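Local coordinates for CDP-glucose-4,6-dehydratase (Yersinia pseudotuberculosis, PDB 1RKX) that catalyses the NAD-dependent dehydration of CDP-D-glucose to CDP-4-dehydro-6-deoxy-D-glucose, as a member of the short-chain dehydrogenase/reductase (SDR) family, at the interface of chains A and B and the interface of chains A and C. Numbering follows the deposited sequence. Chains: chain A/B/C, CDP-glucose-4,6-dehydratase.

Contact 1: the interface of chains A and B. Residues chain A 147, 306, 308-309, 312-313; chain B 142-143.
The indole of B:Trp143 meets chain A along its pyrrole rim, where the carboxylate oxygen OD1 of A:Asp306 and a bridging water both lie at the edge, in the plane of the ring. One face is covered from within chain B: CG1 of B:Ile142 sits 3.9 Å above the plane, over its centre. The A:Asp306 carboxylate stands nearly upright to the indole, with the planes 86° apart, and its OD1 comes 3.3 Å from CD1 of B:Trp143. A:Glu147 approaches the benzo end at a much flatter tilt and brings OE1 to 3.4 Å from CZ2 of that ring.

The polar link between the chains runs through the water. NE1 of B:Trp143 points its N-H at it almost straight, 171° at the hydrogen and 2.8 Å from nitrogen to water oxygen. On the chain A side the same water is held by the A:Glu147 carboxylate oxygen OE1, by the backbone O of A:Asp306, and by the backbone N of A:Lys309 at 3.0 Å. The chain A groups hold the water where the indole N-H can reach it, which should help set the rotation of the ring.

Next to the indole, B:Ile142 reaches for the start of helix 308-314. Its CG1 takes the crowded position between backbone N and carbonyl carbon (chi1 62°), and the extended tip brings CD1 to 3.3 Å from CA of A:Lys309. The isoleucine thus presses on the helix backbone more than on the lysine chain, which runs on past it. A:Met312, beside CG2 of B:Ile142, is poorly ordered.

The carboxylate of A:Asp306 is itself set by the first turn of this helix. Its OD1 accepts the backbone N-H of A:Ser308 nearly along the C-O axis, and uses its syn lone pair for the A:Ser308 hydroxyl OG, 2.6 Å away.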
loop_
_atom_site.group_PDB
_atom_site.type_symbol
_atom_site.label_atom_id
_atom_site.label_comp_id
_atom_site.label_asym_id
_atom_site.label_seq_id
_atom_site.Cartn_x
_atom_site.Cartn_y
_atom_site.Cartn_z
ATOM N N GLU A 147 -9.148 -5.714 -7.006
ATOM C CA GLU A 147 -8.509 -5.797 -8.320
ATOM C C GLU A 147 -7.225 -5.003 -8.538
ATOM O O GLU A 147 -6.444 -5.329 -9.425
ATOM C CB GLU A 147 -9.512 -5.448 -9.423
ATOM C CG GLU A 147 -10.599 -6.499 -9.622
ATOM C CD GLU A 147 -11.834 -6.254 -8.770
ATOM O OE1 GLU A 147 -11.755 -5.447 -7.818
ATOM O OE2 GLU A 147 -12.882 -6.875 -9.051
ATOM N N ASP A 306 -12.817 -9.647 -3.141
ATOM C CA ASP A 306 -13.772 -8.581 -2.895
ATOM C C ASP A 306 -14.383 -8.343 -4.280
ATOM O O ASP A 306 -13.669 -7.987 -5.214
ATOM C CB ASP A 306 -13.066 -7.311 -2.425
ATOM C CG ASP A 306 -14.040 -6.185 -2.112
ATOM O OD1 ASP A 306 -14.917 -5.903 -2.953
ATOM O OD2 ASP A 306 -13.923 -5.576 -1.029
ATOM N N SER A 308 -16.792 -6.050 -5.087
ATOM C CA SER A 308 -17.523 -4.786 -5.097
ATOM C C SER A 308 -17.523 -4.157 -6.491
ATOM O O SER A 308 -18.494 -3.527 -6.891
ATOM C CB SER A 308 -16.895 -3.804 -4.103
ATOM O OG SER A 308 -16.956 -4.300 -2.775
ATOM N N LYS A 309 -16.428 -4.334 -7.222
ATOM C CA LYS A 309 -16.305 -3.762 -8.560
ATOM C C LYS A 309 -17.336 -4.353 -9.522
ATOM O O LYS A 309 -18.015 -3.615 -10.248
ATOM C CB LYS A 309 -14.890 -3.989 -9.091
ATOM C CG LYS A 309 -14.564 -3.263 -10.392
ATOM C CD LYS A 309 -13.147 -3.623 -10.815
ATOM C CE LYS A 309 -12.732 -2.962 -12.100
ATOM N NZ LYS A 309 -11.287 -3.239 -12.351
ATOM N N MET A 312 -20.812 -3.055 -8.335
ATOM C CA MET A 312 -21.010 -1.641 -8.651
ATOM C C MET A 312 -20.980 -1.242 -10.121
ATOM O O MET A 312 -21.837 -0.484 -10.569
ATOM C CB MET A 312 -19.979 -0.788 -7.908
ATOM C CG MET A 312 -20.043 -0.887 -6.397
ATOM S SD MET A 312 -21.636 -0.373 -5.736
ATOM C CE MET A 312 -21.441 1.422 -5.748
ATOM N N GLN A 313 -20.004 -1.749 -10.869
ATOM C CA GLN A 313 -19.856 -1.375 -12.276
ATOM C C GLN A 313 -20.554 -2.241 -13.314
ATOM O O GLN A 313 -20.871 -1.765 -14.405
ATOM C CB GLN A 313 -18.369 -1.270 -12.616
ATOM C CG GLN A 313 -17.657 -0.178 -11.844
ATOM C CD GLN A 313 -16.157 -0.176 -12.074
ATOM O OE1 GLN A 313 -15.691 -0.105 -13.211
ATOM N NE2 GLN A 313 -15.394 -0.250 -10.989
ATOM N N ILE B 142 -14.745 2.166 -4.080
ATOM C CA ILE B 142 -15.831 1.222 -3.858
ATOM C C ILE B 142 -15.590 0.137 -2.804
ATOM O O ILE B 142 -16.505 -0.612 -2.475
ATOM C CB ILE B 142 -16.206 0.514 -5.188
ATOM C CG1 ILE B 142 -15.002 -0.275 -5.708
ATOM C CG2 ILE B 142 -16.640 1.547 -6.237
ATOM C CD1 ILE B 142 -15.270 -1.040 -6.993
ATOM N N TRP B 143 -14.376 0.055 -2.267
ATOM C CA TRP B 143 -14.052 -0.993 -1.298
ATOM C C TRP B 143 -14.200 -0.659 0.185
ATOM O O TRP B 143 -14.002 0.476 0.604
ATOM C CB TRP B 143 -12.632 -1.491 -1.567
ATOM C CG TRP B 143 -12.485 -2.113 -2.930
ATOM C CD1 TRP B 143 -13.133 -3.221 -3.396
ATOM C CD2 TRP B 143 -11.626 -1.674 -3.990
ATOM N NE1 TRP B 143 -12.727 -3.503 -4.679
ATOM C CE2 TRP B 143 -11.804 -2.570 -5.069
ATOM C CE3 TRP B 143 -10.722 -0.610 -4.133
ATOM C CZ2 TRP B 143 -11.109 -2.439 -6.278
ATOM C CZ3 TRP B 143 -10.025 -0.481 -5.339
ATOM C CH2 TRP B 143 -10.226 -1.393 -6.393
HETATM O O HOH W 1 -13.893 -5.508 -6.224
#

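Contact 2: the interface of chains A and C. Residues chain A 112, 116, 166-167, 170-171, 175; chain C 100-101, 104, 156.
C:Tyr104 lays one ring face against helices 100-121 and 156-175 of chain A, in the tightly packed part of the contact. CG2 of A:Val167 lies over that face 3.7 Å from CE2, while CG2 of A:Val112 covers the same face at its root, 4.0 Å from CG. The opposite face carries the backbone O of C:Pro156, from the tyrosine's own chain. With CG anti to the carbonyl carbon (chi1 -82°), the phenol projects far enough for OH to come up against CB of A:Ser170, and its CE1 passes CE1 of A:Tyr171 as the two side chains slide by in opposite directions.

The C:Pro100 ring is gripped just as closely. CG of the proline touches OE1 of A:Glu116 at 3.4 Å, and the A:Tyr171 hydroxyl and CZ of A:Phe175 press on it too, the latter 3.7 Å from CG. These chain A groups brace one another: OH of A:Tyr171 gives a hydrogen bond of 2.6 Å to A:Glu116 OE1, arriving on the anti side and 35° out of the carboxylate plane, and CE1 of A:Phe175 rests over one face of the tyrosine ring. The bond gives OE1 a partner and probably steadies the acid against the carbons of C:Pro100. C:Val101 belongs to the same tight patch, its CG2 packed along the bent A:Glu116 chain, 3.5 Å from CG.

Packing is looser at the far end, beyond the phenol. The backbone O of A:Leu166 stays 4.4 Å from OH of C:Tyr104, and C:Pro156 touches only lightly. OG of A:Ser170 approaches the C:Pro156 nitrogen, an amide N without a hydrogen to give, so this is plain contact.

In the fold, the two long helices of each subunit pair across the two-fold axis as the four-helix bundle typical of SDR dimers. Helix 156-175 also carries A:Lys161, the lysine of the SDR YxxxK motif, which binds NAD.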
loop_
_atom_site.group_PDB
_atom_site.type_symbol
_atom_site.label_atom_id
_atom_site.label_comp_id
_atom_site.label_asym_id
_atom_site.label_seq_id
_atom_site.Cartn_x
_atom_site.Cartn_y
_atom_site.Cartn_z
ATOM N N VAL A 112 -0.285 -15.640 -24.406
ATOM C CA VAL A 112 0.430 -14.780 -25.351
ATOM C C VAL A 112 0.025 -15.124 -26.797
ATOM O O VAL A 112 -0.299 -14.232 -27.591
ATOM C CB VAL A 112 1.969 -14.942 -25.211
ATOM C CG1 VAL A 112 2.680 -14.258 -26.375
ATOM C CG2 VAL A 112 2.440 -14.326 -23.888
ATOM N N GLU A 116 -1.891 -12.667 -29.402
ATOM C CA GLU A 116 -1.174 -12.351 -30.638
ATOM C C GLU A 116 -2.061 -12.680 -31.844
ATOM O O GLU A 116 -2.123 -11.918 -32.812
ATOM C CB GLU A 116 0.122 -13.161 -30.720
ATOM C CG GLU A 116 1.011 -12.825 -31.916
ATOM C CD GLU A 116 1.616 -11.427 -31.850
ATOM O OE1 GLU A 116 1.455 -10.720 -30.824
ATOM O OE2 GLU A 116 2.268 -11.034 -32.837
ATOM N N LEU A 166 -0.336 -10.193 -16.038
ATOM C CA LEU A 166 0.638 -9.222 -16.525
ATOM C C LEU A 166 0.644 -9.189 -18.059
ATOM O O LEU A 166 0.584 -8.116 -18.662
ATOM C CB LEU A 166 2.043 -9.553 -16.000
ATOM C CG LEU A 166 2.495 -8.764 -14.758
ATOM C CD1 LEU A 166 1.610 -9.098 -13.567
ATOM C CD2 LEU A 166 3.957 -9.089 -14.442
ATOM N N VAL A 167 0.695 -10.363 -18.682
ATOM C CA VAL A 167 0.698 -10.468 -20.138
ATOM C C VAL A 167 -0.504 -9.748 -20.749
ATOM O O VAL A 167 -0.360 -8.977 -21.694
ATOM C CB VAL A 167 0.657 -11.950 -20.601
ATOM C CG1 VAL A 167 0.306 -12.026 -22.095
ATOM C CG2 VAL A 167 2.011 -12.614 -20.345
ATOM N N SER A 170 -0.142 -5.938 -20.492
ATOM C CA SER A 170 0.795 -5.368 -21.455
ATOM C C SER A 170 0.244 -5.400 -22.875
ATOM O O SER A 170 0.385 -4.427 -23.616
ATOM C CB SER A 170 2.138 -6.102 -21.418
ATOM O OG SER A 170 3.013 -5.574 -22.403
ATOM N N TYR A 171 -0.379 -6.511 -23.262
ATOM C CA TYR A 171 -0.932 -6.600 -24.607
ATOM C C TYR A 171 -2.002 -5.528 -24.797
ATOM O O TYR A 171 -2.073 -4.886 -25.851
ATOM C CB TYR A 171 -1.532 -7.986 -24.879
ATOM C CG TYR A 171 -0.653 -8.852 -25.757
ATOM C CD1 TYR A 171 0.475 -9.493 -25.238
ATOM C CD2 TYR A 171 -0.919 -8.986 -27.119
ATOM C CE1 TYR A 171 1.318 -10.245 -26.055
ATOM C CE2 TYR A 171 -0.078 -9.738 -27.951
ATOM C CZ TYR A 171 1.037 -10.361 -27.413
ATOM O OH TYR A 171 1.875 -11.077 -28.236
ATOM N N PHE A 175 -1.143 -2.997 -27.555
ATOM C CA PHE A 175 -1.849 -3.243 -28.808
ATOM C C PHE A 175 -3.360 -3.034 -28.837
ATOM O O PHE A 175 -3.947 -2.929 -29.914
ATOM C CB PHE A 175 -1.519 -4.659 -29.287
ATOM C CG PHE A 175 -0.047 -4.995 -29.212
ATOM C CD1 PHE A 175 0.417 -5.964 -28.325
ATOM C CD2 PHE A 175 0.876 -4.335 -30.026
ATOM C CE1 PHE A 175 1.780 -6.274 -28.244
ATOM C CE2 PHE A 175 2.236 -4.634 -29.958
ATOM C CZ PHE A 175 2.690 -5.610 -29.061
ATOM N N PRO C 100 6.466 -8.944 -29.818
ATOM C CA PRO C 100 6.083 -9.258 -28.440
ATOM C C PRO C 100 6.249 -10.738 -28.056
ATOM O O PRO C 100 6.767 -11.060 -26.987
ATOM C CB PRO C 100 4.629 -8.777 -28.375
ATOM C CG PRO C 100 4.140 -8.971 -29.794
ATOM C CD PRO C 100 5.313 -8.450 -30.593
ATOM N N VAL C 101 5.829 -11.636 -28.938
ATOM C CA VAL C 101 5.916 -13.061 -28.661
ATOM C C VAL C 101 7.356 -13.505 -28.383
ATOM O O VAL C 101 7.621 -14.194 -27.392
ATOM C CB VAL C 101 5.317 -13.878 -29.833
ATOM C CG1 VAL C 101 5.368 -15.371 -29.517
ATOM C CG2 VAL C 101 3.872 -13.435 -30.085
ATOM N N TYR C 104 8.509 -12.318 -24.932
ATOM C CA TYR C 104 8.007 -13.137 -23.842
ATOM C C TYR C 104 8.652 -14.518 -23.822
ATOM O O TYR C 104 9.013 -15.018 -22.758
ATOM C CB TYR C 104 6.483 -13.279 -23.916
ATOM C CG TYR C 104 5.734 -12.096 -23.327
ATOM C CD1 TYR C 104 5.053 -11.194 -24.147
ATOM C CD2 TYR C 104 5.708 -11.882 -21.948
ATOM C CE1 TYR C 104 4.361 -10.105 -23.607
ATOM C CE2 TYR C 104 5.023 -10.796 -21.391
ATOM C CZ TYR C 104 4.351 -9.912 -22.228
ATOM O OH TYR C 104 3.668 -8.843 -21.687
ATOM N N PRO C 156 5.782 -4.783 -23.729
ATOM C CA PRO C 156 6.109 -6.209 -23.631
ATOM C C PRO C 156 7.454 -6.505 -22.961
ATOM O O PRO C 156 7.567 -7.468 -22.193
ATOM C CB PRO C 156 6.062 -6.671 -25.083
ATOM C CG PRO C 156 4.964 -5.802 -25.653
ATOM C CD PRO C 156 5.309 -4.446 -25.086
#

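Contact 1 and contact 2 lie about 27 Å apart, between the centres of their C-alpha atoms, and have no residue in common. Chain A uses them to hold two different neighbours. Contact 2 joins helices to helices, whereas contact 1 sets a loop of chain B against loop residues and the short helix 308-314 of chain A. Each interface is two-fold symmetric, so both recur with the chains exchanged. Together they could build the four-copy deposited assembly as a dimer of dimers, with contact 2 as the family's usual dimer interface; the structure alone does not show whether the tetramer forms in solution.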